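Local coordinates for protein endoglucanase (Clostridium thermocellum, PDB 2E4T) that probably cuts internal beta-1,4-glucosidic bonds of cellulose and xyloglucan, this piece being the glycoside hydrolase family 44 module of a larger enzyme, at residues Y410-C424 and Y435-I449. Sequence-based numbering, arbitrary orientation. Where two conformers were deposited one is given.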
loop_
_atom_site.group_PDB
_atom_site.type_symbol
_atom_site.label_atom_id
_atom_site.label_comp_id
_atom_site.label_asym_id
_atom_site.label_seq_id
_atom_site.Cartn_x
_atom_site.Cartn_y
_atom_site.Cartn_z
ATOM N N TYR A 410 -4.938 19.070 -3.657
ATOM C CA TYR A 410 -6.294 19.462 -3.322
ATOM C C TYR A 410 -6.843 20.606 -4.172
ATOM O O TYR A 410 -8.067 20.767 -4.258
ATOM C CB TYR A 410 -6.449 19.770 -1.808
ATOM C CG TYR A 410 -5.563 20.874 -1.312
ATOM C CD1 TYR A 410 -5.853 22.220 -1.516
ATOM C CD2 TYR A 410 -4.400 20.580 -0.618
ATOM C CE1 TYR A 410 -4.978 23.201 -1.019
ATOM C CE2 TYR A 410 -3.533 21.554 -0.157
ATOM C CZ TYR A 410 -3.825 22.840 -0.344
ATOM O OH TYR A 410 -2.951 23.794 0.125
ATOM N N ASP A 411 -5.930 21.426 -4.735
ATOM C CA ASP A 411 -6.297 22.612 -5.467
ATOM C C ASP A 411 -6.103 22.457 -6.971
ATOM O O ASP A 411 -6.314 23.423 -7.716
ATOM C CB ASP A 411 -5.541 23.833 -4.920
ATOM C CG ASP A 411 -4.048 23.686 -5.026
ATOM O OD1 ASP A 411 -3.563 22.701 -5.635
ATOM O OD2 ASP A 411 -3.322 24.564 -4.459
ATOM N N GLY A 412 -5.697 21.276 -7.452
ATOM C CA GLY A 412 -5.473 21.050 -8.862
ATOM C C GLY A 412 -4.146 21.605 -9.364
ATOM O O GLY A 412 -3.815 21.440 -10.560
ATOM N N LYS A 413 -3.375 22.288 -8.506
ATOM C CA LYS A 413 -2.080 22.850 -8.914
ATOM C C LYS A 413 -0.962 22.422 -7.987
ATOM O O LYS A 413 0.099 23.041 -7.938
ATOM C CB LYS A 413 -2.131 24.356 -9.090
ATOM C CG LYS A 413 -2.478 25.086 -7.896
ATOM C CD LYS A 413 -2.573 26.592 -8.126
ATOM C CE LYS A 413 -2.930 27.324 -6.810
ATOM N NZ LYS A 413 -2.921 28.819 -6.956
ATOM N N GLY A 414 -1.182 21.304 -7.278
ATOM C CA GLY A 414 -0.147 20.670 -6.509
ATOM C C GLY A 414 -0.195 20.985 -5.024
ATOM O O GLY A 414 0.699 20.495 -4.296
ATOM N N GLY A 415 -1.197 21.713 -4.550
ATOM C CA GLY A 415 -1.310 21.922 -3.109
ATOM C C GLY A 415 -1.456 20.583 -2.423
ATOM O O GLY A 415 -2.235 19.720 -2.868
ATOM N N LYS A 416 -0.772 20.406 -1.287
ATOM C CA LYS A 416 -0.761 19.098 -0.622
ATOM C C LYS A 416 -0.795 19.259 0.887
ATOM O O LYS A 416 -0.426 20.301 1.454
ATOM C CB LYS A 416 0.426 18.250 -1.061
ATOM C CG LYS A 416 1.758 18.866 -0.759
ATOM C CD LYS A 416 2.924 17.983 -1.353
ATOM C CE LYS A 416 4.254 18.483 -1.026
ATOM N NZ LYS A 416 5.344 17.705 -1.669
ATOM N N PHE A 417 -1.276 18.209 1.544
ATOM C CA PHE A 417 -1.213 18.107 2.997
ATOM C C PHE A 417 0.239 18.263 3.445
ATOM O O PHE A 417 1.193 17.956 2.711
ATOM C CB PHE A 417 -1.781 16.752 3.413
ATOM C CG PHE A 417 -2.136 16.618 4.865
ATOM C CD1 PHE A 417 -3.114 17.448 5.447
ATOM C CD2 PHE A 417 -1.585 15.610 5.663
ATOM C CE1 PHE A 417 -3.486 17.267 6.785
ATOM C CE2 PHE A 417 -1.959 15.423 6.978
ATOM C CZ PHE A 417 -2.927 16.256 7.557
ATOM N N GLY A 418 0.430 18.795 4.666
ATOM C CA GLY A 418 1.778 18.911 5.210
ATOM C C GLY A 418 2.439 17.555 5.375
ATOM O O GLY A 418 1.790 16.491 5.383
ATOM N N ASP A 419 3.771 17.610 5.560
ATOM C CA ASP A 419 4.594 16.426 5.729
ATOM C C ASP A 419 4.997 16.144 7.164
ATOM O O ASP A 419 5.717 15.159 7.402
ATOM C CB ASP A 419 5.807 16.439 4.788
ATOM C CG ASP A 419 6.734 17.591 5.049
ATOM O OD1 ASP A 419 6.435 18.464 5.877
ATOM O OD2 ASP A 419 7.846 17.584 4.433
ATOM N N THR A 420 4.551 16.953 8.129
ATOM C CA THR A 420 4.831 16.704 9.541
ATOM C C THR A 420 3.492 16.675 10.279
ATOM O O THR A 420 2.779 17.697 10.349
ATOM C CB THR A 420 5.738 17.805 10.103
ATOM O OG1 THR A 420 6.983 17.726 9.420
ATOM C CG2 THR A 420 5.969 17.616 11.613
ATOM N N SER A 421 3.136 15.489 10.798
ATOM C CA SER A 421 1.947 15.340 11.604
ATOM C C SER A 421 2.076 16.084 12.923
ATOM O O SER A 421 3.184 16.080 13.521
ATOM C CB SER A 421 1.800 13.837 11.890
ATOM O OG SER A 421 0.716 13.556 12.775
ATOM N N VAL A 422 0.994 16.718 13.399
ATOM C CA VAL A 422 0.978 17.363 14.687
ATOM C C VAL A 422 -0.255 16.899 15.462
ATOM O O VAL A 422 -1.267 16.401 14.869
ATOM C CB VAL A 422 1.036 18.899 14.629
ATOM C CG1 VAL A 422 2.230 19.329 13.827
ATOM C CG2 VAL A 422 -0.247 19.497 14.062
ATOM N N LYS A 423 -0.236 17.118 16.782
ATOM C CA LYS A 423 -1.315 16.641 17.629
ATOM C C LYS A 423 -2.664 17.286 17.250
ATOM O O LYS A 423 -2.781 18.521 17.175
ATOM C CB LYS A 423 -0.982 16.991 19.104
ATOM C CG LYS A 423 -2.012 16.463 20.091
ATOM C CD LYS A 423 -1.525 16.725 21.540
ATOM C CE LYS A 423 -2.478 16.071 22.571
ATOM N NZ LYS A 423 -2.526 14.564 22.389
ATOM N N CYS A 424 -3.690 16.427 17.096
ATOM C CA CYS A 424 -5.008 16.900 16.664
ATOM C C CYS A 424 -6.018 15.878 17.199
ATOM O O CYS A 424 -6.041 14.737 16.727
ATOM C CB CYS A 424 -5.077 16.975 15.140
ATOM S SG CYS A 424 -6.673 17.433 14.482
ATOM N N TYR A 435 -7.171 15.216 11.104
ATOM C CA TYR A 435 -5.723 15.069 11.047
ATOM C C TYR A 435 -5.113 16.415 10.752
ATOM O O TYR A 435 -5.627 17.157 9.913
ATOM C CB TYR A 435 -5.312 14.074 9.903
ATOM C CG TYR A 435 -6.005 12.759 10.069
ATOM C CD1 TYR A 435 -5.526 11.813 10.987
ATOM C CD2 TYR A 435 -7.214 12.455 9.407
ATOM C CE1 TYR A 435 -6.192 10.635 11.226
ATOM C CE2 TYR A 435 -7.907 11.292 9.650
ATOM C CZ TYR A 435 -7.414 10.397 10.584
ATOM O OH TYR A 435 -8.083 9.225 10.918
ATOM N N ALA A 436 -3.982 16.738 11.401
ATOM C CA ALA A 436 -3.366 18.036 11.203
ATOM C C ALA A 436 -1.867 17.848 10.870
ATOM O O ALA A 436 -1.239 16.883 11.320
ATOM C CB ALA A 436 -3.502 18.924 12.443
ATOM N N SER A 437 -1.368 18.804 10.083
ATOM C CA SER A 437 0.035 18.742 9.721
ATOM C C SER A 437 0.541 20.154 9.414
ATOM O O SER A 437 -0.198 21.104 9.137
ATOM C CB SER A 437 0.243 17.873 8.472
ATOM O OG SER A 437 -0.487 18.418 7.369
ATOM N N ILE A 438 1.876 20.228 9.455
ATOM C CA ILE A 438 2.631 21.426 9.055
ATOM C C ILE A 438 3.663 20.983 8.011
ATOM O O ILE A 438 3.776 19.811 7.659
ATOM C CB ILE A 438 3.267 22.119 10.283
ATOM C CG1 ILE A 438 4.316 21.217 10.938
ATOM C CG2 ILE A 438 2.159 22.568 11.228
ATOM C CD1 ILE A 438 5.037 21.882 12.132
ATOM N N VAL A 439 4.459 21.953 7.519
ATOM C CA VAL A 439 5.458 21.700 6.506
ATOM C C VAL A 439 6.830 21.763 7.168
ATOM O O VAL A 439 7.239 22.827 7.667
ATOM C CB VAL A 439 5.359 22.687 5.365
ATOM C CG1 VAL A 439 6.430 22.409 4.294
ATOM C CG2 VAL A 439 3.940 22.663 4.764
ATOM N N GLY A 440 7.541 20.641 7.197
ATOM C CA GLY A 440 8.846 20.630 7.851
ATOM C C GLY A 440 8.694 20.905 9.318
ATOM O O GLY A 440 7.925 20.215 10.010
ATOM N N GLU A 441 9.438 21.911 9.777
ATOM C CA GLU A 441 9.382 22.311 11.164
ATOM C C GLU A 441 8.577 23.613 11.363
ATOM O O GLU A 441 8.633 24.216 12.461
ATOM C CB GLU A 441 10.821 22.526 11.739
ATOM C CG GLU A 441 11.831 21.540 11.182
ATOM C CD GLU A 441 11.520 20.059 11.359
ATOM O OE1 GLU A 441 10.901 19.660 12.358
ATOM O OE2 GLU A 441 11.981 19.261 10.495
ATOM N N ASP A 442 7.885 24.065 10.318
ATOM C CA ASP A 442 7.334 25.418 10.252
ATOM C C ASP A 442 5.821 25.377 10.343
ATOM O O ASP A 442 5.185 24.782 9.464
ATOM C CB ASP A 442 7.771 26.044 8.918
ATOM C CG ASP A 442 7.603 27.564 8.942
ATOM O OD1 ASP A 442 6.649 28.040 9.610
ATOM O OD2 ASP A 442 8.390 28.302 8.315
ATOM N N ASP A 443 5.236 25.961 11.398
ATOM C CA ASP A 443 3.782 25.954 11.568
ATOM C C ASP A 443 3.100 27.183 10.945
ATOM O O ASP A 443 1.913 27.424 11.186
ATOM C CB ASP A 443 3.360 25.698 13.004
ATOM C CG ASP A 443 3.745 26.745 13.929
ATOM O OD1 ASP A 443 4.313 27.764 13.506
ATOM O OD2 ASP A 443 3.440 26.557 15.144
ATOM N N SER A 444 3.778 27.891 10.031
ATOM C CA SER A 444 3.140 29.068 9.417
ATOM C C SER A 444 1.855 28.709 8.673
ATOM O O SER A 444 0.923 29.520 8.634
ATOM C CB SER A 444 4.123 29.715 8.442
ATOM O OG SER A 444 5.230 30.234 9.118
ATOM N N LYS A 445 1.825 27.549 8.015
ATOM C CA LYS A 445 0.592 27.037 7.383
ATOM C C LYS A 445 0.242 25.731 8.077
ATOM O O LYS A 445 1.043 24.801 8.160
ATOM C CB LYS A 445 0.793 26.820 5.901
ATOM C CG LYS A 445 1.134 28.097 5.161
ATOM C CD LYS A 445 0.893 27.975 3.656
ATOM C CE LYS A 445 1.214 29.282 2.888
ATOM N NZ LYS A 445 1.227 28.976 1.420
ATOM N N LEU A 446 -0.976 25.721 8.597
ATOM C CA LEU A 446 -1.489 24.541 9.311
ATOM C C LEU A 446 -2.572 23.905 8.451
ATOM O O LEU A 446 -3.567 24.556 8.100
ATOM C CB LEU A 446 -2.047 24.968 10.667
ATOM C CG LEU A 446 -2.779 23.901 11.464
ATOM C CD1 LEU A 446 -1.832 22.693 11.784
ATOM C CD2 LEU A 446 -3.312 24.491 12.760
ATOM N N HIS A 447 -2.350 22.646 8.092
ATOM C CA HIS A 447 -3.277 21.874 7.290
ATOM C C HIS A 447 -4.118 20.957 8.151
ATOM O O HIS A 447 -3.571 20.290 9.037
ATOM C CB HIS A 447 -2.465 20.996 6.307
ATOM C CG HIS A 447 -1.765 21.784 5.267
ATOM N ND1 HIS A 447 -2.261 21.900 3.998
ATOM C CD2 HIS A 447 -0.615 22.500 5.314
ATOM C CE1 HIS A 447 -1.430 22.674 3.296
ATOM N NE2 HIS A 447 -0.419 23.050 4.072
ATOM N N ILE A 448 -5.440 20.918 7.886
ATOM C CA ILE A 448 -6.320 20.081 8.651
ATOM C C ILE A 448 -7.228 19.316 7.690
ATOM O O ILE A 448 -7.935 19.936 6.876
ATOM C CB ILE A 448 -7.222 20.891 9.634
ATOM C CG1 ILE A 448 -6.360 21.757 10.560
ATOM C CG2 ILE A 448 -8.120 19.959 10.409
ATOM C CD1 ILE A 448 -7.173 22.827 11.293
ATOM N N ILE A 449 -7.235 17.987 7.783
ATOM C CA ILE A 449 -8.255 17.175 7.096
ATOM C C ILE A 449 -9.330 16.897 8.117
ATOM O O ILE A 449 -9.067 16.406 9.230
ATOM C CB ILE A 449 -7.647 15.786 6.636
ATOM C CG1 ILE A 449 -6.536 15.952 5.615
ATOM C CG2 ILE A 449 -8.742 14.915 6.122
ATOM C CD1 ILE A 449 -6.993 16.574 4.381
HETATM O O HOH W 1 -1.443 13.541 11.292
HETATM O O HOH W 2 -2.901 14.779 13.287
#
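A classic beta bulge opens the antiparallel pairing of strands 420-424 and 435-439 in the beta-sheet domain beside the TIM-like barrel. Two residues, Asp419 and Thr420, sit opposite the single residue Ile438. Ile438 N donates to Thr420 O at 2.8 Å, and Thr420 N returns a bond to Ile438 O. Further along, Val422 N also donates to Ala436 O. A water accepts from Ala436 N and lies 2.8 Å from Val422 O.

The two bulge side chains grip the type II' turn from Val439 to Asp442. Asp419 OD1 takes Gly440 N on its syn lone pair at 2.8 Å, nearly straight at 173°. Thr420 OG1 donates to Gly440 O at 2.7 Å, so both polar backbone atoms of this glycine are held.

Val422 packs its CG2 on Ala436 CB and its CG1 on Ile438 CG1. Cys424 CB also meets Ala436 CB.

Before the strand, the Phe417 ring lies over strands 435-439 and 446-449. Its CG is anti to the backbone N (chi1 -164°), which carries the ring over Ser437. Ile449 CG1 approaches Phe417 CE1 at 3.5 Å, and helix 398-408 also touches Ile449. Gly418 N lies over one face of the His447 ring, whose ND1 bonds to His511. Ser437 OG sits 3.1 Å above the centre of the Phe417 ring plane and accepts a weak, bent bond from Gly418 N.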